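Local structure of Protease/Reverse transcriptase/ribonuclease H (Eastern chimpanzee simian foamy virus, 7KSF) at residues E589-T594 against A617-E622; D595-K600 against L734-A739; A610-V615 against W629-G634; T637-E642 against T664-V669; A641-V646 against S697-I702. The protein carries an aspartic protease, a reverse transcriptase and a ribonuclease H on one foamy-virus polyprotein, probably serving virus maturation and the copying of genomic RNA into DNA. The protein carries 1 engineered substitution. One frame throughout, in Å; residues are numbered along the deposited sequence.

Contact 1: E589-T594 against A617-E622; sequences EGVFYT and ATYKPE
Tyr-593 and Tyr-619 reach toward each other tip to tip, their rings meeting at the edges rather than stacking. At the edge of the Tyr-593 ring, near its plane, sits Ala-617, with CB 3.7 Å from CE2; its small size lets the tyrosine ring settle beside it. The Tyr-619 ring is approached obliquely by Val-591, whose CG2 lies 3.6 Å from CD1; CG2 is brought there because it stands beside the backbone N, anti to the carbonyl carbon. The two hydroxyls are modelled implausibly close, so their separation is doubtful. His-728 meets the Tyr-593 ring and Tyr-623 the Tyr-619 ring, each at a steep inclination.

In the backbone, Val-591 and Ala-617 form an antiparallel hydrogen-bonded pair, with Val-591 CB 4.2 Å from Ala-617 CB. Val-591 N donates to Ala-617 O over 2.7 Å, and Ala-617 N returns a straighter bond (171°) to Val-591 O. Beta-branched Val-591 suits the extended backbone.

The pairing joins the first two strands of the RNase H sheet, 590-597 and 610-618, where the second runs out into a turn. Tyr-593 packs with Asn-732 and Ala-735 of helix 727-744, and Tyr-619 with Ile-727. From the other face of strand 590-597, Phe-592 and Thr-594 meet helix 638-654, while strand 660-664 runs along its far edge.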
# COMPACT_ATOMS: atom_id res chain seq x y z
N GLU A 589 -12.70 -12.57 -15.24
CA GLU A 589 -13.90 -12.91 -14.47
C GLU A 589 -15.16 -12.62 -15.27
O GLU A 589 -16.16 -13.34 -15.14
CB GLU A 589 -13.91 -12.14 -13.15
CG GLU A 589 -15.07 -12.49 -12.24
CD GLU A 589 -15.13 -11.62 -11.01
OE1 GLU A 589 -14.39 -10.61 -10.96
OE2 GLU A 589 -15.90 -11.94 -10.08
N GLY A 590 -15.15 -11.58 -16.10
CA GLY A 590 -16.30 -11.23 -16.90
C GLY A 590 -15.95 -10.88 -18.34
O GLY A 590 -14.93 -10.25 -18.60
N VAL A 591 -16.81 -11.29 -19.27
CA VAL A 591 -16.63 -11.01 -20.69
C VAL A 591 -17.88 -10.30 -21.19
O VAL A 591 -19.00 -10.78 -20.97
CB VAL A 591 -16.37 -12.30 -21.50
CG1 VAL A 591 -16.30 -11.99 -22.98
CG2 VAL A 591 -15.09 -12.97 -21.02
N PHE A 592 -17.69 -9.16 -21.85
CA PHE A 592 -18.79 -8.33 -22.32
C PHE A 592 -18.71 -8.21 -23.84
O PHE A 592 -17.77 -7.61 -24.37
CB PHE A 592 -18.75 -6.95 -21.67
CG PHE A 592 -19.34 -6.92 -20.29
CD1 PHE A 592 -20.67 -6.58 -20.10
CD2 PHE A 592 -18.57 -7.23 -19.18
CE1 PHE A 592 -21.22 -6.55 -18.83
CE2 PHE A 592 -19.11 -7.19 -17.91
CZ PHE A 592 -20.44 -6.86 -17.73
N TYR A 593 -19.69 -8.80 -24.52
CA TYR A 593 -19.81 -8.65 -25.97
C TYR A 593 -20.76 -7.50 -26.27
O TYR A 593 -21.84 -7.42 -25.69
CB TYR A 593 -20.31 -9.94 -26.61
CG TYR A 593 -19.45 -11.15 -26.36
CD1 TYR A 593 -18.31 -11.39 -27.11
CD2 TYR A 593 -19.78 -12.06 -25.37
CE1 TYR A 593 -17.52 -12.50 -26.88
CE2 TYR A 593 -19.00 -13.17 -25.13
CZ TYR A 593 -17.87 -13.39 -25.89
OH TYR A 593 -17.09 -14.49 -25.66
N THR A 594 -20.35 -6.62 -27.18
CA THR A 594 -21.17 -5.48 -27.56
C THR A 594 -21.30 -5.41 -29.08
O THR A 594 -20.53 -6.02 -29.82
CB THR A 594 -20.59 -4.15 -27.04
OG1 THR A 594 -19.29 -3.94 -27.62
CG2 THR A 594 -20.48 -4.17 -25.53
N ALA A 617 -20.85 -12.59 -20.30
CA ALA A 617 -20.44 -13.98 -20.39
C ALA A 617 -19.32 -14.26 -19.41
O ALA A 617 -18.44 -13.42 -19.20
CB ALA A 617 -20.00 -14.33 -21.81
N THR A 618 -19.34 -15.45 -18.83
CA THR A 618 -18.31 -15.91 -17.90
C THR A 618 -17.73 -17.21 -18.43
O THR A 618 -18.47 -18.13 -18.79
CB THR A 618 -18.88 -16.12 -16.49
OG1 THR A 618 -19.93 -17.09 -16.53
CG2 THR A 618 -19.42 -14.81 -15.94
N TYR A 619 -16.40 -17.29 -18.48
CA TYR A 619 -15.68 -18.46 -18.97
C TYR A 619 -14.96 -19.22 -17.86
O TYR A 619 -14.15 -20.10 -18.17
CB TYR A 619 -14.68 -18.05 -20.05
CG TYR A 619 -15.29 -17.67 -21.37
CD1 TYR A 619 -15.83 -16.40 -21.57
CD2 TYR A 619 -15.32 -18.56 -22.43
CE1 TYR A 619 -16.39 -16.04 -22.77
CE2 TYR A 619 -15.88 -18.21 -23.64
CZ TYR A 619 -16.41 -16.95 -23.81
OH TYR A 619 -16.97 -16.60 -25.02
N LYS A 620 -15.23 -18.90 -16.59
CA LYS A 620 -14.49 -19.56 -15.51
C LYS A 620 -14.83 -21.05 -15.51
O LYS A 620 -13.93 -21.87 -15.76
CB LYS A 620 -14.71 -18.82 -14.19
CG LYS A 620 -13.97 -19.42 -13.00
CD LYS A 620 -14.22 -18.62 -11.73
CE LYS A 620 -13.48 -19.20 -10.54
NZ LYS A 620 -13.73 -18.42 -9.30
N PRO A 621 -16.08 -21.49 -15.26
CA PRO A 621 -16.40 -22.91 -15.46
C PRO A 621 -16.62 -23.48 -16.85
O PRO A 621 -15.97 -24.46 -17.24
CB PRO A 621 -17.72 -23.06 -14.70
CG PRO A 621 -18.40 -21.75 -14.87
CD PRO A 621 -17.34 -20.69 -15.08
N GLU A 622 -17.54 -22.89 -17.61
CA GLU A 622 -17.72 -23.12 -19.03
C GLU A 622 -18.26 -21.85 -19.66
O GLU A 622 -18.50 -20.85 -18.98
CB GLU A 622 -18.68 -24.31 -19.27
CG GLU A 622 -18.19 -25.65 -18.74
CD GLU A 622 -19.22 -26.75 -18.92
OE1 GLU A 622 -20.31 -26.47 -19.45
OE2 GLU A 622 -18.93 -27.90 -18.52

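Contact 2: D595-K600 against L734-A739; sequences DGSAIK and LADKLA. With CA (calcium ion), chain B.
The carboxylate cluster of the RNase H domain brings Asp-595, on the central strand 590-597, against Asp-736 on the C-terminal helix 727-744. Both side chains place CG anti to the backbone N (chi1 -168° for Asp-595), which sends each CG toward the other segment. The carboxylate planes are 33° apart. Asp-595 OD1 lies 2.9 Å from Asp-736 OD1, and Asp-595 OD2 lies 3.1 Å from Asp-736 OD2. Since both members of each pair are acceptors, no direct bond joins them.

In position and sequence these aspartates, with Glu-642 and Asp-665, probably correspond to the four acidic residues of the RNase H active site, which works with divalent metal ions. The bound calcium is held by the main-chain Gly-596 O, at a modelled length that is implausibly short and so doubtful, and by Glu-642 from helix 638-654. Asp-595 OD1 stands 3.0 Å from calcium, farther than these two ligands.

Small residues let strand and helix come close, to 6.6 Å between their short axes. Ala-739 points its methyl at the strand, CB lying 3.5 Å from Gly-596 N and 3.3 Å from Asp-595 OD1. Gly-596, without a side chain, turns its carbonyl to the metal. Ser-597 lies beside Ala-739, and its OG makes a weak hydrogen bond with OG1 of Thr-740, the residue after Ala-739.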
# COMPACT_ATOMS: atom_id res chain seq x y z
N ASP A 595 -22.30 -4.65 -29.51
CA ASP A 595 -22.58 -4.44 -30.93
C ASP A 595 -23.63 -3.34 -31.04
O ASP A 595 -24.22 -2.91 -30.04
CB ASP A 595 -23.05 -5.72 -31.61
CG ASP A 595 -23.07 -5.61 -33.12
OD1 ASP A 595 -24.09 -5.14 -33.67
OD2 ASP A 595 -22.07 -6.00 -33.75
N GLY A 596 -23.86 -2.88 -32.27
CA GLY A 596 -24.85 -1.86 -32.54
C GLY A 596 -25.17 -1.73 -34.02
O GLY A 596 -24.28 -1.74 -34.87
N SER A 597 -26.46 -1.61 -34.32
CA SER A 597 -26.93 -1.55 -35.69
C SER A 597 -27.77 -0.29 -35.88
O SER A 597 -28.17 0.36 -34.92
CB SER A 597 -27.74 -2.80 -36.05
OG SER A 597 -27.03 -3.98 -35.73
N ALA A 598 -28.02 0.04 -37.15
CA ALA A 598 -28.81 1.22 -37.48
C ALA A 598 -29.33 1.06 -38.92
O ALA A 598 -28.62 1.37 -39.88
CB ALA A 598 -28.02 2.50 -37.32
N ILE A 599 -30.56 0.57 -39.04
CA ILE A 599 -31.24 0.47 -40.32
C ILE A 599 -31.84 1.83 -40.65
O ILE A 599 -31.72 2.77 -39.86
CB ILE A 599 -32.31 -0.63 -40.32
CG1 ILE A 599 -33.31 -0.39 -39.19
CG2 ILE A 599 -31.68 -2.01 -40.21
CD1 ILE A 599 -34.38 -1.46 -39.06
N LYS A 600 -32.49 1.93 -41.80
CA LYS A 600 -33.12 3.18 -42.20
C LYS A 600 -34.44 3.35 -41.44
O LYS A 600 -35.23 2.40 -41.35
CB LYS A 600 -33.36 3.21 -43.70
CG LYS A 600 -32.09 3.03 -44.51
CD LYS A 600 -32.36 3.08 -46.01
CE LYS A 600 -31.06 2.95 -46.80
NZ LYS A 600 -31.29 3.02 -48.27
N LEU A 734 -23.86 -13.54 -30.72
CA LEU A 734 -25.08 -13.34 -29.95
C LEU A 734 -25.32 -11.86 -29.67
O LEU A 734 -26.46 -11.39 -29.70
CB LEU A 734 -25.01 -14.13 -28.66
CG LEU A 734 -26.20 -13.98 -27.71
CD1 LEU A 734 -27.48 -14.38 -28.42
CD2 LEU A 734 -25.98 -14.83 -26.47
N ALA A 735 -24.25 -11.11 -29.39
CA ALA A 735 -24.39 -9.69 -29.10
C ALA A 735 -24.85 -8.92 -30.34
O ALA A 735 -25.66 -8.00 -30.23
CB ALA A 735 -23.07 -9.11 -28.59
N ASP A 736 -24.34 -9.29 -31.52
CA ASP A 736 -24.81 -8.66 -32.75
C ASP A 736 -26.28 -8.97 -33.00
O ASP A 736 -27.01 -8.14 -33.55
CB ASP A 736 -23.95 -9.10 -33.94
CG ASP A 736 -23.99 -8.12 -35.09
OD1 ASP A 736 -24.99 -7.38 -35.23
OD2 ASP A 736 -23.02 -8.08 -35.88
N LYS A 737 -26.73 -10.17 -32.61
CA LYS A 737 -28.14 -10.50 -32.73
C LYS A 737 -28.98 -9.58 -31.85
O LYS A 737 -30.02 -9.06 -32.29
CB LYS A 737 -28.37 -11.96 -32.34
CG LYS A 737 -29.83 -12.38 -32.34
CD LYS A 737 -30.00 -13.83 -31.93
CE LYS A 737 -31.46 -14.26 -31.97
NZ LYS A 737 -31.64 -15.69 -31.59
N LEU A 738 -28.55 -9.34 -30.62
CA LEU A 738 -29.30 -8.46 -29.73
C LEU A 738 -29.29 -7.03 -30.22
O LEU A 738 -30.32 -6.34 -30.17
CB LEU A 738 -28.73 -8.55 -28.31
CG LEU A 738 -28.85 -9.91 -27.63
CD1 LEU A 738 -28.23 -9.86 -26.25
CD2 LEU A 738 -30.30 -10.36 -27.55
N ALA A 739 -28.14 -6.54 -30.70
CA ALA A 739 -28.09 -5.19 -31.24
C ALA A 739 -29.02 -5.04 -32.44
O ALA A 739 -29.68 -4.00 -32.59
CB ALA A 739 -26.65 -4.84 -31.64
CA CA B . -22.90 -2.72 -35.05

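Contact 3: A610-V615 against W629-G634; sequences AGMGIV and WSIPLG
Ala-610 O is gripped twice from the neighbouring strand. Leu-633 N donates to it over 2.8 Å in a nearly straight N-H...O line, although the donor stands well above the carbonyl plane, and Pro-632 CA adds a CA-H...O contact of 3.4 Å to Ala-610 O. Met-612 and Ile-631 exchange a pair of backbone bonds. Ile-614 N donates to Trp-629 O, and the return bond from Trp-629 N is weak.

These strands are the two arms of an antiparallel beta hairpin, 610-618 and 624-634, with the second at the edge of the RNase H sheet. Gly-611 and Gly-613 face Pro-632 and Ser-630 as non-hydrogen-bonded pairs; proline suits this place because its missing N-H would point outward from the sheet. The bare glycine side lets Ala-739 of helix 727-744 approach closely.

Met-612, Ile-614, Ile-631 and Trp-629 lie on the opposite face, beside the small Ala-610. Met-612 holds CG between the backbone N and carbonyl carbon (chi1 67°), then runs extended, crossing Leu-633 at about a right angle with SD 3.6 Å from Leu-633 CD1. Ile-614 CG2 rests 3.6 Å from Trp-629 CE3. Met-612 reaches Ala-644 and Ala-645 of helix 638-654, while Trp-629 meets Phe-648 edge-to-face.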
# COMPACT_ATOMS: atom_id res chain seq x y z
N ALA A 610 -31.50 3.33 -34.17
CA ALA A 610 -30.35 2.59 -33.68
C ALA A 610 -30.77 1.55 -32.66
O ALA A 610 -31.85 1.62 -32.07
CB ALA A 610 -29.31 3.53 -33.05
N GLY A 611 -29.89 0.57 -32.46
CA GLY A 611 -30.11 -0.49 -31.50
C GLY A 611 -28.82 -1.21 -31.15
O GLY A 611 -28.12 -1.71 -32.03
N MET A 612 -28.49 -1.25 -29.86
CA MET A 612 -27.25 -1.84 -29.37
C MET A 612 -27.55 -3.13 -28.61
O MET A 612 -28.68 -3.40 -28.21
CB MET A 612 -26.50 -0.86 -28.48
CG MET A 612 -27.20 -0.53 -27.17
SD MET A 612 -26.39 0.81 -26.27
CE MET A 612 -27.27 0.78 -24.72
N GLY A 613 -26.51 -3.93 -28.42
CA GLY A 613 -26.65 -5.20 -27.73
C GLY A 613 -25.49 -5.48 -26.79
O GLY A 613 -24.33 -5.24 -27.14
N ILE A 614 -25.79 -6.00 -25.60
CA ILE A 614 -24.79 -6.25 -24.58
C ILE A 614 -25.00 -7.66 -24.03
O ILE A 614 -26.13 -8.06 -23.76
CB ILE A 614 -24.84 -5.21 -23.44
CG1 ILE A 614 -24.57 -3.80 -23.98
CG2 ILE A 614 -23.85 -5.55 -22.34
CD1 ILE A 614 -25.82 -3.03 -24.37
N VAL A 615 -23.90 -8.40 -23.87
CA VAL A 615 -23.94 -9.77 -23.36
C VAL A 615 -22.89 -9.90 -22.26
O VAL A 615 -21.73 -9.53 -22.46
CB VAL A 615 -23.68 -10.80 -24.47
CG1 VAL A 615 -23.62 -12.20 -23.89
CG2 VAL A 615 -24.75 -10.71 -25.55
N TRP A 629 -29.06 -8.09 -23.08
CA TRP A 629 -29.64 -6.75 -23.17
C TRP A 629 -29.81 -6.37 -24.63
O TRP A 629 -28.91 -6.59 -25.45
CB TRP A 629 -28.77 -5.72 -22.45
CG TRP A 629 -28.74 -5.88 -20.95
CD1 TRP A 629 -29.67 -5.43 -20.06
CD2 TRP A 629 -27.72 -6.53 -20.18
NE1 TRP A 629 -29.30 -5.76 -18.78
CE2 TRP A 629 -28.11 -6.44 -18.82
CE3 TRP A 629 -26.53 -7.18 -20.49
CZ2 TRP A 629 -27.34 -6.97 -17.79
CZ3 TRP A 629 -25.77 -7.72 -19.46
CH2 TRP A 629 -26.18 -7.61 -18.13
N SER A 630 -30.97 -5.80 -24.95
CA SER A 630 -31.31 -5.38 -26.31
C SER A 630 -32.08 -4.07 -26.22
O SER A 630 -33.24 -4.05 -25.81
CB SER A 630 -32.15 -6.45 -27.02
OG SER A 630 -32.76 -5.93 -28.19
N ILE A 631 -31.44 -2.97 -26.62
CA ILE A 631 -32.00 -1.64 -26.39
C ILE A 631 -32.06 -0.83 -27.68
O ILE A 631 -31.06 -0.75 -28.40
CB ILE A 631 -31.20 -0.89 -25.33
CG1 ILE A 631 -31.12 -1.70 -24.03
CG2 ILE A 631 -31.81 0.48 -25.07
CD1 ILE A 631 -30.30 -1.04 -22.95
N PRO A 632 -33.20 -0.23 -28.02
CA PRO A 632 -33.23 0.72 -29.14
C PRO A 632 -32.81 2.11 -28.69
O PRO A 632 -33.14 2.57 -27.59
CB PRO A 632 -34.70 0.70 -29.57
CG PRO A 632 -35.44 0.40 -28.34
CD PRO A 632 -34.56 -0.51 -27.51
N LEU A 633 -32.08 2.80 -29.57
CA LEU A 633 -31.45 4.07 -29.24
C LEU A 633 -31.99 5.24 -30.06
O LEU A 633 -31.48 6.36 -29.92
CB LEU A 633 -29.93 3.97 -29.41
CG LEU A 633 -29.18 3.01 -28.48
CD1 LEU A 633 -27.73 2.84 -28.94
CD2 LEU A 633 -29.21 3.50 -27.04
N GLY A 634 -32.99 5.02 -30.89
CA GLY A 634 -33.50 6.12 -31.69
C GLY A 634 -32.56 6.48 -32.83
O GLY A 634 -31.66 5.72 -33.20

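Contact 4: T637-E642 against T664-V669; sequences TAQMAE and TDSFYV. With CA (calcium ion), chain B.
Glu-642 reaches from helix 638-654 between Asp-665 and Ser-666. CG stands beside the backbone N, anti to the carbonyl carbon (chi1 -63°), and the chain runs extended from there. One oxygen, OE2, binds the calcium ion at 2.0 Å, while the other, OE1, lies on the Ser-666 side.

Asp-665 OD2 lies 3.3 Å from Glu-642 OE2. The two side chains cross obliquely with their carboxylate planes 83° apart, two acceptors without a bond between them. Asp-665 OD2 also lies near Asp-595 OD2, so a third carboxylate lies close by, although Asp-665 itself is not a ligand of the calcium ion. Such a group of carboxylates, drawn from a helix, a strand and the turn after a strand, is the mark of the RNase H active site, where Glu-642 and Asp-665 probably fill two of the four acidic positions.

Ser-666 is the N-cap of helix 667-683. Its OG, anti to the backbone N (chi1 179°), accepts a weak hydrogen bond of 3.3 Å from Tyr-668 N, a job suited to a short hydroxyl side chain. Away from the metal, methyl groups pack on the helix backbone. Beta-branched Val-669 and Thr-664 present methyls to the Glu-642 carbonyl, with Val-669 CG2 3.7 Å and Thr-664 CG2 3.8 Å from Glu-642 O.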
# COMPACT_ATOMS: atom_id res chain seq x y z
N THR A 637 -26.07 7.13 -34.91
CA THR A 637 -25.13 6.45 -35.79
C THR A 637 -25.05 4.97 -35.44
O THR A 637 -25.17 4.58 -34.28
CB THR A 637 -23.74 7.10 -35.67
OG1 THR A 637 -23.84 8.51 -35.89
CG2 THR A 637 -22.77 6.51 -36.67
N ALA A 638 -24.86 4.13 -36.47
CA ALA A 638 -24.62 2.72 -36.23
C ALA A 638 -23.39 2.51 -35.37
O ALA A 638 -23.36 1.64 -34.50
CB ALA A 638 -24.47 1.97 -37.56
N GLN A 639 -22.35 3.32 -35.59
CA GLN A 639 -21.18 3.27 -34.72
C GLN A 639 -21.49 3.86 -33.36
O GLN A 639 -20.95 3.40 -32.35
CB GLN A 639 -20.01 3.99 -35.39
CG GLN A 639 -19.98 3.85 -36.92
CD GLN A 639 -19.58 2.46 -37.41
OE1 GLN A 639 -20.00 1.44 -36.86
NE2 GLN A 639 -18.77 2.42 -38.46
N MET A 640 -22.36 4.88 -33.30
CA MET A 640 -22.84 5.36 -32.01
C MET A 640 -23.55 4.25 -31.25
O MET A 640 -23.36 4.10 -30.03
CB MET A 640 -23.77 6.56 -32.20
CG MET A 640 -23.74 7.60 -31.09
SD MET A 640 -24.27 6.98 -29.48
CE MET A 640 -25.90 6.34 -29.87
N ALA A 641 -24.37 3.47 -31.95
CA ALA A 641 -24.95 2.28 -31.33
C ALA A 641 -23.86 1.31 -30.88
O ALA A 641 -24.02 0.63 -29.86
CB ALA A 641 -25.91 1.59 -32.31
N GLU A 642 -22.76 1.24 -31.62
CA GLU A 642 -21.60 0.48 -31.16
C GLU A 642 -20.74 1.27 -30.19
O GLU A 642 -19.92 0.67 -29.48
CB GLU A 642 -20.78 0.01 -32.36
CG GLU A 642 -21.53 -0.94 -33.28
CD GLU A 642 -20.72 -1.38 -34.48
OE1 GLU A 642 -19.91 -0.57 -34.97
OE2 GLU A 642 -20.90 -2.53 -34.92
N THR A 664 -15.83 -4.99 -28.86
CA THR A 664 -16.61 -4.18 -29.79
C THR A 664 -16.46 -4.71 -31.20
O THR A 664 -15.35 -5.02 -31.64
CB THR A 664 -16.17 -2.71 -29.76
OG1 THR A 664 -15.94 -2.31 -28.40
CG2 THR A 664 -17.25 -1.83 -30.36
N ASP A 665 -17.59 -4.81 -31.91
CA ASP A 665 -17.52 -5.13 -33.34
C ASP A 665 -16.90 -4.00 -34.13
O ASP A 665 -16.32 -4.24 -35.20
CB ASP A 665 -18.93 -5.45 -33.86
CG ASP A 665 -18.93 -5.84 -35.32
OD1 ASP A 665 -17.95 -6.48 -35.77
OD2 ASP A 665 -19.91 -5.52 -36.02
N SER A 666 -16.98 -2.77 -33.63
CA SER A 666 -16.44 -1.62 -34.33
C SER A 666 -14.93 -1.54 -34.16
O SER A 666 -14.39 -1.83 -33.09
CB SER A 666 -17.08 -0.33 -33.81
OG SER A 666 -16.54 0.81 -34.46
N PHE A 667 -14.25 -1.13 -35.23
CA PHE A 667 -12.82 -0.87 -35.14
C PHE A 667 -12.53 0.45 -34.43
O PHE A 667 -11.59 0.54 -33.65
CB PHE A 667 -12.20 -0.85 -36.54
CG PHE A 667 -12.60 0.34 -37.37
CD1 PHE A 667 -11.74 1.41 -37.53
CD2 PHE A 667 -13.84 0.39 -37.98
CE1 PHE A 667 -12.10 2.51 -38.28
CE2 PHE A 667 -14.21 1.49 -38.74
CZ PHE A 667 -13.34 2.55 -38.89
N TYR A 668 -13.35 1.47 -34.69
CA TYR A 668 -13.07 2.81 -34.18
C TYR A 668 -13.18 2.87 -32.66
O TYR A 668 -12.46 3.64 -32.02
CB TYR A 668 -14.02 3.82 -34.81
CG TYR A 668 -13.83 5.24 -34.32
CD1 TYR A 668 -12.83 6.05 -34.84
CD2 TYR A 668 -14.65 5.77 -33.33
CE1 TYR A 668 -12.66 7.34 -34.40
CE2 TYR A 668 -14.48 7.06 -32.88
CZ TYR A 668 -13.48 7.85 -33.42
OH TYR A 668 -13.31 9.14 -32.97
N VAL A 669 -14.07 2.07 -32.07
CA VAL A 669 -14.27 2.13 -30.62
C VAL A 669 -13.05 1.58 -29.89
O VAL A 669 -12.50 2.24 -29.00
CB VAL A 669 -15.55 1.38 -30.23
CG1 VAL A 669 -15.77 1.43 -28.73
CG2 VAL A 669 -16.75 1.97 -30.96
CA CA B . -22.90 -2.72 -35.05

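Contact 5: A641-V646 against S697-I702; sequences AEIAAV and SKWKSI. With CA (calcium ion), chain B.
Ile-643 and Trp-699 make the tight part of this helix pair. The Ile-643 side chain leaves its helix with CG1 beside the backbone N (chi1 -79°) and continues extended, so that CD1 reaches Trp-699 CZ2 at 3.8 Å. The two side chains cross at about a right angle, and the methyl comes to the indole obliquely. An extended isoleucine arm and a broad ring suit this buried place, since together they span helices whose short axes stay 10.3 Å apart, inclined at 30°. One turn on, Val-646 CG2 faces Ile-702 CD1 at 4.2 Å, a looser apolar touch.

The side toward solvent is thinner. Ala-644 offers just a methyl, and Lys-698 passes it with NZ 4.3 Å from Ala-644 CB. That amine forms a salt bridge with Glu-647, also on helix 638-654, so the long lysine bridges the helices by charge where the aliphatic packing gives out. Ser-701 adds a weak hydrogen bond to the same glutamate.

Helix 638-654 is thus sandwiched: Ala-641, Ala-644 and Ala-645 lie against Ala-610 and Met-612 of the sheet, Ile-643 and Val-646 also meet Val-669 of helix 667-683, and helix 694-708 packs outside, where Trp-699 touches Phe-685 and Ser-672.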
# COMPACT_ATOMS: atom_id res chain seq x y z
N ALA A 641 -24.37 3.47 -31.95
CA ALA A 641 -24.95 2.28 -31.33
C ALA A 641 -23.86 1.31 -30.88
O ALA A 641 -24.02 0.63 -29.86
CB ALA A 641 -25.91 1.59 -32.31
N GLU A 642 -22.76 1.24 -31.62
CA GLU A 642 -21.60 0.48 -31.16
C GLU A 642 -20.74 1.27 -30.19
O GLU A 642 -19.92 0.67 -29.48
CB GLU A 642 -20.78 0.01 -32.36
CG GLU A 642 -21.53 -0.94 -33.28
CD GLU A 642 -20.72 -1.38 -34.48
OE1 GLU A 642 -19.91 -0.57 -34.97
OE2 GLU A 642 -20.90 -2.53 -34.92
N ILE A 643 -20.91 2.59 -30.14
CA ILE A 643 -20.23 3.40 -29.13
C ILE A 643 -20.97 3.32 -27.80
O ILE A 643 -20.37 3.04 -26.76
CB ILE A 643 -20.10 4.86 -29.61
CG1 ILE A 643 -18.93 5.01 -30.59
CG2 ILE A 643 -19.91 5.80 -28.43
CD1 ILE A 643 -18.74 6.42 -31.10
N ALA A 644 -22.28 3.57 -27.81
CA ALA A 644 -23.05 3.50 -26.58
C ALA A 644 -23.16 2.09 -26.04
O ALA A 644 -23.50 1.90 -24.87
CB ALA A 644 -24.44 4.09 -26.79
N ALA A 645 -22.87 1.08 -26.87
CA ALA A 645 -22.97 -0.31 -26.41
C ALA A 645 -21.93 -0.63 -25.36
O ALA A 645 -22.15 -1.51 -24.51
CB ALA A 645 -22.84 -1.26 -27.60
N VAL A 646 -20.79 0.05 -25.38
CA VAL A 646 -19.74 -0.24 -24.41
C VAL A 646 -19.84 0.65 -23.17
O VAL A 646 -19.42 0.23 -22.09
CB VAL A 646 -18.36 -0.13 -25.08
CG1 VAL A 646 -18.29 -1.03 -26.30
CG2 VAL A 646 -18.05 1.31 -25.45
N SER A 697 -20.05 13.97 -24.43
CA SER A 697 -20.50 13.43 -23.15
C SER A 697 -20.36 11.92 -23.09
O SER A 697 -20.10 11.35 -22.03
CB SER A 697 -21.95 13.84 -22.88
OG SER A 697 -22.80 13.37 -23.91
N LYS A 698 -20.52 11.24 -24.23
CA LYS A 698 -20.38 9.79 -24.25
C LYS A 698 -18.94 9.37 -24.00
O LYS A 698 -18.69 8.41 -23.27
CB LYS A 698 -20.89 9.23 -25.57
CG LYS A 698 -22.41 9.21 -25.69
CD LYS A 698 -23.01 8.26 -24.66
CE LYS A 698 -24.51 8.13 -24.85
NZ LYS A 698 -25.10 7.18 -23.86
N TRP A 699 -17.98 10.09 -24.59
CA TRP A 699 -16.58 9.71 -24.41
C TRP A 699 -16.10 9.99 -22.99
O TRP A 699 -15.38 9.18 -22.40
CB TRP A 699 -15.69 10.44 -25.42
CG TRP A 699 -15.92 9.99 -26.83
CD1 TRP A 699 -16.73 10.58 -27.75
CD2 TRP A 699 -15.33 8.85 -27.48
NE1 TRP A 699 -16.68 9.88 -28.94
CE2 TRP A 699 -15.83 8.82 -28.80
CE3 TRP A 699 -14.43 7.86 -27.08
CZ2 TRP A 699 -15.46 7.84 -29.71
CZ3 TRP A 699 -14.06 6.89 -27.99
CH2 TRP A 699 -14.58 6.89 -29.29
N LYS A 700 -16.50 11.14 -22.43
CA LYS A 700 -16.13 11.45 -21.05
C LYS A 700 -16.61 10.37 -20.10
O LYS A 700 -15.87 9.92 -19.22
CB LYS A 700 -16.69 12.81 -20.64
CG LYS A 700 -16.14 13.99 -21.44
CD LYS A 700 -16.76 15.29 -20.96
CE LYS A 700 -16.01 16.49 -21.49
NZ LYS A 700 -16.72 17.75 -21.16
N SER A 701 -17.85 9.92 -20.27
CA SER A 701 -18.42 8.92 -19.38
C SER A 701 -17.63 7.62 -19.42
O SER A 701 -17.49 6.94 -18.40
CB SER A 701 -19.89 8.67 -19.74
OG SER A 701 -20.46 7.70 -18.88
N ILE A 702 -17.12 7.25 -20.60
CA ILE A 702 -16.28 6.07 -20.70
C ILE A 702 -14.94 6.31 -20.01
O ILE A 702 -14.40 5.42 -19.34
CB ILE A 702 -16.09 5.67 -22.17
CG1 ILE A 702 -17.45 5.53 -22.86
CG2 ILE A 702 -15.32 4.36 -22.28
CD1 ILE A 702 -17.36 5.32 -24.35
CA CA B . -22.90 -2.72 -35.05

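In the fold
All five contacts lie in the RNase H domain, built round a five-stranded mixed sheet. Contacts 1 and 3 join strands 590-597, 610-618 and 624-634 in order, with centres about 19 Å apart. Contact 2 fastens the first of these strands to the C-terminal helix 727-744, closing a span that contains contacts 3, 4 and 5 in the sequence. Contacts 4 and 5 share Ala-641 and Glu-642 of helix 638-654, their centres about 9 Å apart, and tie it to the helices on the far side from 727-744. Contacts 2 and 4, about 10 Å between centres, meet at the calcium ion, so residues remote in sequence assemble one metal site.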